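Local coordinates for DNA repair protein RAD7 (Saccharomyces cerevisiae, PDB 5ZB2) that promotes global genome nucleotide excision repair of nontranscribed DNA as part of the GGR complex, and binds Elc1, at residues 222-236 with 248-262. Sequence-based numbering, arbitrary orientation.
Sequences VNDEIIINLLGQIGR and DLTDSMIINGLTAFI
Asp224, in the first turn of helix 224-234, reaches across to Thr250 at the start of helix 251-261, tying together neighbouring helices on the convex side of the leucine-rich-repeat solenoid. The helices run nearly parallel, their axes 8.3 Å apart at the closest approach. The two side chains cross at about a right angle, and both carboxylate oxygens are used: OD1 takes Thr250 N through its syn lone pair at 2.9 Å, almost straight at 167°, whereas Thr250 OG1 approaches OD2 from above the carboxylate plane, 2.8 Å away. Thr250 OG1 also accepts from Ser252 N as the N-cap of its helix. Were Asp224 an alanine, Thr250 N would probably lose this acceptor and the threonine hydroxyl one of its two partners.

Toward the solenoid core, Ile227 sends CG1 to Leu249 CD2 and lays CG2 3.4 Å from Met253 CG; Ile227 and Leu249 also rest on Leu243 of strand 240-244. Ile228 is a knob in the hole formed by Ser252, Met253, Asn256 and Gly257. With CG1 anti to the carbonyl carbon (chi1 -67°), Ile228 sets CG1 over Gly257 CA, sends CD1 to Asn256 CB and turns CG2 to Asn256 O. One turn on, Leu231 CD1 meets Leu258 CD2 and presses against the Gly257 backbone, 3.4 Å from Gly257 C, an approach that the lack of a side chain at Gly257 allows. Near the C-terminal ends the Phe261 ring lies flat against Gly232, whose CA sits 3.5 Å from the ring centroid and only 7° off its normal, a CH-pi contact, while Ala260 CB lies over the opposite face, offset toward the rim.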
loop_
_atom_site.group_PDB
_atom_site.type_symbol
_atom_site.label_atom_id
_atom_site.label_comp_id
_atom_site.label_asym_id
_atom_site.label_seq_id
_atom_site.Cartn_x
_atom_site.Cartn_y
_atom_site.Cartn_z
ATOM N N VAL A 222 23.949 11.795 31.424
ATOM C CA VAL A 222 22.933 11.415 32.407
ATOM C C VAL A 222 23.627 11.433 33.764
ATOM O O VAL A 222 24.129 10.409 34.233
ATOM C CB VAL A 222 22.319 10.044 32.110
ATOM C CG1 VAL A 222 21.339 9.636 33.214
ATOM C CG2 VAL A 222 21.630 10.045 30.748
ATOM N N ASN A 223 23.669 12.599 34.406
ATOM C CA ASN A 223 24.422 12.779 35.638
ATOM C C ASN A 223 23.479 12.950 36.822
ATOM O O ASN A 223 22.263 13.090 36.669
ATOM C CB ASN A 223 25.375 13.979 35.525
ATOM C CG ASN A 223 24.662 15.266 35.161
ATOM O OD1 ASN A 223 23.510 15.486 35.533
ATOM N ND2 ASN A 223 25.350 16.129 34.431
ATOM N N ASP A 224 24.070 12.929 38.021
ATOM C CA ASP A 224 23.292 13.033 39.251
ATOM C C ASP A 224 22.381 14.250 39.227
ATOM O O ASP A 224 21.195 14.160 39.562
ATOM C CB ASP A 224 24.228 13.100 40.459
ATOM C CG ASP A 224 25.029 11.835 40.647
ATOM O OD1 ASP A 224 24.438 10.738 40.564
ATOM O OD2 ASP A 224 26.251 11.938 40.881
ATOM N N GLU A 225 22.927 15.402 38.831
ATOM C CA GLU A 225 22.161 16.645 38.878
ATOM C C GLU A 225 20.873 16.539 38.069
ATOM O O GLU A 225 19.813 16.995 38.514
ATOM C CB GLU A 225 23.021 17.804 38.368
ATOM C CG GLU A 225 22.461 19.182 38.687
ATOM C CD GLU A 225 23.347 20.309 38.188
ATOM O OE1 GLU A 225 22.805 21.290 37.635
ATOM O OE2 GLU A 225 24.584 20.215 38.347
ATOM N N ILE A 226 20.944 15.938 36.879
ATOM C CA ILE A 226 19.760 15.836 36.028
ATOM C C ILE A 226 18.723 14.914 36.658
ATOM O O ILE A 226 17.524 15.215 36.655
ATOM C CB ILE A 226 20.161 15.362 34.618
ATOM C CG1 ILE A 226 20.997 16.442 33.923
ATOM C CG2 ILE A 226 18.924 15.020 33.786
ATOM C CD1 ILE A 226 21.615 16.011 32.612
ATOM N N ILE A 227 19.161 13.774 37.198
ATOM C CA ILE A 227 18.211 12.815 37.753
ATOM C C ILE A 227 17.588 13.348 39.036
ATOM O O ILE A 227 16.412 13.082 39.318
ATOM C CB ILE A 227 18.900 11.459 37.986
ATOM C CG1 ILE A 227 19.425 10.893 36.661
ATOM C CG2 ILE A 227 17.949 10.473 38.671
ATOM C CD1 ILE A 227 18.364 10.711 35.576
ATOM N N ILE A 228 18.352 14.095 39.836
ATOM C CA ILE A 228 17.794 14.692 41.047
ATOM C C ILE A 228 16.703 15.689 40.683
ATOM O O ILE A 228 15.587 15.633 41.212
ATOM C CB ILE A 228 18.904 15.345 41.887
ATOM C CG1 ILE A 228 19.833 14.264 42.442
ATOM C CG2 ILE A 228 18.307 16.177 43.031
ATOM C CD1 ILE A 228 21.134 14.800 42.997
ATOM N N ASN A 229 17.007 16.614 39.770
ATOM C CA ASN A 229 16.007 17.591 39.347
ATOM C C ASN A 229 14.777 16.902 38.774
ATOM O O ASN A 229 13.642 17.320 39.033
ATOM C CB ASN A 229 16.614 18.553 38.327
ATOM C CG ASN A 229 17.666 19.459 38.942
ATOM O OD1 ASN A 229 17.759 19.570 40.162
ATOM N ND2 ASN A 229 18.459 20.112 38.101
ATOM N N LEU A 230 14.979 15.831 38.005
ATOM C CA LEU A 230 13.843 15.097 37.458
ATOM C C LEU A 230 13.021 14.451 38.568
ATOM O O LEU A 230 11.786 14.500 38.547
ATOM C CB LEU A 230 14.340 14.047 36.466
ATOM C CG LEU A 230 13.314 13.407 35.534
ATOM C CD1 LEU A 230 12.595 14.453 34.697
ATOM C CD2 LEU A 230 14.019 12.401 34.641
ATOM N N LEU A 231 13.691 13.844 39.553
ATOM C CA LEU A 231 12.970 13.237 40.666
ATOM C C LEU A 231 12.212 14.281 41.475
ATOM O O LEU A 231 11.128 13.993 41.994
ATOM C CB LEU A 231 13.938 12.467 41.566
ATOM C CG LEU A 231 14.504 11.167 40.990
ATOM C CD1 LEU A 231 15.568 10.588 41.914
ATOM C CD2 LEU A 231 13.396 10.149 40.752
ATOM N N GLY A 232 12.757 15.493 41.594
ATOM C CA GLY A 232 12.037 16.567 42.251
ATOM C C GLY A 232 10.729 16.909 41.572
ATOM O O GLY A 232 9.874 17.561 42.180
ATOM N N GLN A 233 10.552 16.480 40.323
ATOM C CA GLN A 233 9.338 16.727 39.558
ATOM C C GLN A 233 8.372 15.547 39.597
ATOM O O GLN A 233 7.182 15.731 39.872
ATOM C CB GLN A 233 9.712 17.053 38.106
ATOM C CG GLN A 233 8.540 17.416 37.213
ATOM C CD GLN A 233 7.912 18.744 37.587
ATOM O OE1 GLN A 233 6.802 18.794 38.119
ATOM N NE2 GLN A 233 8.623 19.830 37.305
ATOM N N ILE A 234 8.861 14.333 39.346
ATOM C CA ILE A 234 7.994 13.176 39.130
ATOM C C ILE A 234 8.005 12.192 40.288
ATOM O O ILE A 234 7.180 11.264 40.291
ATOM C CB ILE A 234 8.357 12.438 37.822
ATOM C CG1 ILE A 234 9.742 11.786 37.930
ATOM C CG2 ILE A 234 8.315 13.403 36.641
ATOM C CD1 ILE A 234 10.105 10.894 36.748
ATOM N N GLY A 235 8.903 12.349 41.263
ATOM C CA GLY A 235 9.061 11.329 42.290
ATOM C C GLY A 235 7.769 10.965 42.996
ATOM O O GLY A 235 7.594 9.823 43.436
ATOM N N ARG A 236 6.840 11.916 43.098
ATOM C CA ARG A 236 5.640 11.707 43.903
ATOM C C ARG A 236 4.760 10.598 43.332
ATOM O O ARG A 236 4.221 9.780 44.087
ATOM C CB ARG A 236 4.866 13.022 44.003
ATOM C CG ARG A 236 3.527 12.935 44.723
ATOM C CD ARG A 236 2.880 14.311 44.818
ATOM N NE ARG A 236 2.967 15.040 43.552
ATOM C CZ ARG A 236 2.048 15.006 42.589
ATOM N NH1 ARG A 236 0.943 14.286 42.730
ATOM N NH2 ARG A 236 2.234 15.703 41.478
ATOM N N ASP A 248 27.508 6.970 35.172
ATOM C CA ASP A 248 27.963 8.210 35.787
ATOM C C ASP A 248 27.230 8.541 37.083
ATOM O O ASP A 248 27.666 9.443 37.808
ATOM C CB ASP A 248 27.795 9.366 34.795
ATOM C CG ASP A 248 28.679 10.551 35.122
ATOM O OD1 ASP A 248 29.915 10.426 34.971
ATOM O OD2 ASP A 248 28.138 11.610 35.509
ATOM N N LEU A 249 26.136 7.846 37.393
ATOM C CA LEU A 249 25.360 8.138 38.589
ATOM C C LEU A 249 26.051 7.593 39.836
ATOM O O LEU A 249 26.711 6.551 39.801
ATOM C CB LEU A 249 23.956 7.544 38.468
ATOM C CG LEU A 249 23.115 8.069 37.302
ATOM C CD1 LEU A 249 21.759 7.384 37.261
ATOM C CD2 LEU A 249 22.946 9.577 37.383
ATOM N N THR A 250 25.889 8.313 40.948
ATOM C CA THR A 250 26.555 7.986 42.204
ATOM C C THR A 250 25.547 8.008 43.347
ATOM O O THR A 250 24.353 8.258 43.156
ATOM C CB THR A 250 27.696 8.966 42.502
ATOM O OG1 THR A 250 27.142 10.235 42.868
ATOM C CG2 THR A 250 28.596 9.140 41.284
ATOM N N ASP A 251 26.049 7.762 44.560
ATOM C CA ASP A 251 25.192 7.805 45.741
ATOM C C ASP A 251 24.466 9.139 45.861
ATOM O O ASP A 251 23.398 9.210 46.484
ATOM C CB ASP A 251 26.021 7.545 47.002
ATOM C CG ASP A 251 26.379 6.078 47.177
ATOM O OD1 ASP A 251 25.854 5.230 46.416
ATOM O OD2 ASP A 251 27.176 5.772 48.095
ATOM N N SER A 252 25.024 10.202 45.278
ATOM C CA SER A 252 24.368 11.506 45.325
ATOM C C SER A 252 22.946 11.419 44.789
ATOM O O SER A 252 22.010 11.977 45.374
ATOM C CB SER A 252 25.183 12.527 44.530
ATOM O OG SER A 252 24.485 13.752 44.438
ATOM N N MET A 253 22.765 10.719 43.668
ATOM C CA MET A 253 21.421 10.507 43.138
ATOM C C MET A 253 20.551 9.777 44.151
ATOM O O MET A 253 19.348 10.048 44.261
ATOM C CB MET A 253 21.492 9.720 41.827
ATOM C CG MET A 253 20.159 9.548 41.125
ATOM S SD MET A 253 19.215 8.104 41.664
ATOM C CE MET A 253 20.147 6.779 40.891
ATOM N N ILE A 254 21.147 8.856 44.910
ATOM C CA ILE A 254 20.384 8.074 45.880
ATOM C C ILE A 254 20.029 8.932 47.088
ATOM O O ILE A 254 18.890 8.913 47.569
ATOM C CB ILE A 254 21.177 6.825 46.307
ATOM C CG1 ILE A 254 21.576 5.975 45.092
ATOM C CG2 ILE A 254 20.373 6.005 47.321
ATOM C CD1 ILE A 254 20.414 5.371 44.334
ATOM N N ILE A 255 21.001 9.682 47.604
ATOM C CA ILE A 255 20.798 10.441 48.832
ATOM C C ILE A 255 19.990 11.702 48.559
ATOM O O ILE A 255 19.029 12.007 49.274
ATOM C CB ILE A 255 22.158 10.771 49.477
ATOM C CG1 ILE A 255 22.951 9.486 49.754
ATOM C CG2 ILE A 255 21.971 11.577 50.763
ATOM C CD1 ILE A 255 22.237 8.484 50.640
ATOM N N ASN A 256 20.364 12.453 47.527
ATOM C CA ASN A 256 19.757 13.748 47.256
ATOM C C ASN A 256 18.582 13.678 46.290
ATOM O O ASN A 256 17.871 14.679 46.140
ATOM C CB ASN A 256 20.813 14.707 46.702
ATOM C CG ASN A 256 22.022 14.822 47.611
ATOM O OD1 ASN A 256 23.152 14.542 47.208
ATOM N ND2 ASN A 256 21.788 15.232 48.850
ATOM N N GLY A 257 18.358 12.536 45.641
ATOM C CA GLY A 257 17.267 12.393 44.694
ATOM C C GLY A 257 16.178 11.441 45.147
ATOM O O GLY A 257 15.070 11.869 45.484
ATOM N N LEU A 258 16.481 10.140 45.162
ATOM C CA LEU A 258 15.475 9.147 45.526
ATOM C C LEU A 258 14.962 9.362 46.944
ATOM O O LEU A 258 13.749 9.420 47.175
ATOM C CB LEU A 258 16.046 7.735 45.382
ATOM C CG LEU A 258 16.245 7.195 43.967
ATOM C CD1 LEU A 258 16.854 5.803 44.040
ATOM C CD2 LEU A 258 14.934 7.167 43.194
ATOM N N THR A 259 15.867 9.464 47.916
ATOM C CA THR A 259 15.428 9.572 49.302
ATOM C C THR A 259 14.684 10.878 49.552
ATOM O O THR A 259 13.769 10.919 50.381
ATOM C CB THR A 259 16.622 9.458 50.244
ATOM O OG1 THR A 259 17.346 8.253 49.961
ATOM C CG2 THR A 259 16.150 9.430 51.694
ATOM N N ALA A 260 15.055 11.944 48.843
ATOM C CA ALA A 260 14.415 13.236 49.052
ATOM C C ALA A 260 12.982 13.243 48.534
ATOM O O ALA A 260 12.086 13.780 49.194
ATOM C CB ALA A 260 15.226 14.336 48.369
ATOM N N PHE A 261 12.741 12.647 47.363
ATOM C CA PHE A 261 11.521 12.912 46.613
ATOM C C PHE A 261 10.630 11.699 46.384
ATOM O O PHE A 261 9.585 11.845 45.740
ATOM C CB PHE A 261 11.876 13.530 45.255
ATOM C CG PHE A 261 12.636 14.820 45.361
ATOM C CD1 PHE A 261 12.059 15.935 45.948
ATOM C CD2 PHE A 261 13.923 14.922 44.866
ATOM C CE1 PHE A 261 12.758 17.125 46.044
ATOM C CE2 PHE A 261 14.623 16.108 44.958
ATOM C CZ PHE A 261 14.041 17.210 45.545
ATOM N N ILE A 262 10.989 10.522 46.884
ATOM C CA ILE A 262 10.102 9.362 46.796
ATOM C C ILE A 262 9.300 9.292 48.091
ATOM O O ILE A 262 9.894 9.274 49.179
ATOM C CB ILE A 262 10.883 8.057 46.561
ATOM C CG1 ILE A 262 11.643 8.099 45.232
ATOM C CG2 ILE A 262 9.947 6.852 46.608
ATOM C CD1 ILE A 262 10.755 8.106 43.991
HETATM O O HOH W 1 25.367 8.026 33.450
HETATM O O HOH W 2 26.922 12.119 37.945
#